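Side-chain contact in 6-pyruvoyl tetrahydrobiopterin synthase (Plasmodium vivax, PDB 3LX3), which binds a zinc ion and 2-amino-1,5-dihydropteridine-4,6-dione as a member of the 6-pyruvoyl tetrahydropterin synthase family, in a six-chain assembly: residues M93-D96 / V97-I100. Numbering follows the deposited sequence.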
# COMPACT_ATOMS: atom_id res chain seq x y z
N MET A 93 4.06 32.07 -10.61
CA MET A 93 4.21 33.51 -10.78
C MET A 93 5.11 33.91 -11.99
O MET A 93 5.03 35.07 -12.46
CB MET A 93 4.58 34.14 -9.42
CG MET A 93 5.98 33.86 -9.01
SD MET A 93 6.52 33.98 -7.23
CE MET A 93 7.06 35.70 -7.18
N TYR A 94 5.87 32.97 -12.56
CA TYR A 94 6.69 33.25 -13.72
C TYR A 94 6.19 32.68 -15.07
O TYR A 94 6.92 32.59 -16.02
CB TYR A 94 8.08 32.80 -13.45
CG TYR A 94 8.79 33.46 -12.30
CD1 TYR A 94 8.52 34.76 -11.93
CD2 TYR A 94 9.74 32.78 -11.57
CE1 TYR A 94 9.26 35.39 -10.92
CE2 TYR A 94 10.45 33.40 -10.57
CZ TYR A 94 10.20 34.69 -10.22
OH TYR A 94 10.89 35.36 -9.24
N SER A 95 4.92 32.34 -15.15
CA SER A 95 4.37 31.78 -16.37
C SER A 95 4.38 32.78 -17.49
O SER A 95 3.92 33.93 -17.32
CB SER A 95 2.92 31.37 -16.15
OG SER A 95 2.38 30.83 -17.36
N ASP A 96 4.80 32.32 -18.66
CA ASP A 96 4.83 33.17 -19.83
C ASP A 96 3.54 33.10 -20.63
O ASP A 96 3.42 33.79 -21.65
CB ASP A 96 6.03 32.80 -20.72
CG ASP A 96 6.03 31.35 -21.20
OD1 ASP A 96 5.37 30.46 -20.62
OD2 ASP A 96 6.76 31.09 -22.19
N VAL A 97 2.57 32.32 -20.18
CA VAL A 97 1.29 32.18 -20.88
C VAL A 97 0.09 32.57 -20.04
O VAL A 97 -1.06 32.35 -20.44
CB VAL A 97 1.09 30.77 -21.44
CG1 VAL A 97 2.14 30.43 -22.48
CG2 VAL A 97 1.10 29.71 -20.34
N LEU A 98 0.32 33.07 -18.83
CA LEU A 98 -0.75 33.55 -17.97
C LEU A 98 -0.53 35.01 -17.68
O LEU A 98 0.62 35.44 -17.47
CB LEU A 98 -0.80 32.81 -16.62
CG LEU A 98 -0.94 31.31 -16.69
CD1 LEU A 98 -0.81 30.71 -15.28
CD2 LEU A 98 -2.23 30.93 -17.36
N ASN A 99 -1.62 35.78 -17.71
CA ASN A 99 -1.65 37.19 -17.30
C ASN A 99 -2.22 37.25 -15.91
O ASN A 99 -3.37 36.92 -15.69
CB ASN A 99 -2.50 37.98 -18.30
CG ASN A 99 -2.55 39.45 -18.02
OD1 ASN A 99 -2.75 39.86 -16.89
ND2 ASN A 99 -2.44 40.25 -19.07
N ILE A 100 -1.40 37.60 -14.93
CA ILE A 100 -1.75 37.50 -13.51
C ILE A 100 -1.96 38.94 -13.04
O ILE A 100 -1.01 39.73 -13.04
CB ILE A 100 -0.66 36.79 -12.68
CG1 ILE A 100 -0.43 35.37 -13.22
CG2 ILE A 100 -1.05 36.82 -11.18
CD1 ILE A 100 0.76 34.59 -12.59
O HOH W 1 2.85 35.53 -15.60
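An ST turn headed by Ser95, closed on the backbone of Val97, redirects the chain between strand 89-92 and strand 98-103. The evidence is one bond: Val97 N donates to Ser95 OG at 3.2 Å, nearly straight at 162°. The hydroxyl can accept it because OG swings opposite the serine's own N (chi1 179°), which places it beside its carbonyl carbon, where the N-H two residues on can reach it. Psi is near zero at both Asp96 and Val97, and Ser95 CA and Leu98 CA are 5.6 Å apart, so residues 95 to 98 also meet the distance criterion for a beta-turn.

Two apolar side chains also touch the hydroxyl. Val97 CG2 reaches OG at 3.4 Å, while Leu98 lies alongside the serine side chain, with its branch carbon CG also 3.4 Å from OG and its CD1 3.9 Å from Ser95 CB. Beyond the serine, Leu98 packs on Phe37 and Ala39 of strand 20-40 and on Ile109 and Cys111 of strand 106-111. Asp96 projects beside Val97, and its carboxylate makes a long, weak ion pair with Lys130.

Within the bend, a water donates to Ser95 O (2.6 Å) and to Leu98 O (2.9 Å), bridging two carbonyls that could not bond to each other. Further along, the extended Ile100 side chain brings CD1 to 4.0 Å from Met93 CA, a van der Waals contact across the mouth of the loop.

Side-chain hydroxyl and water thus supply polar links between the two limbs of this surface turn, with the OG bond probably limiting rotation of Ser95 about chi1.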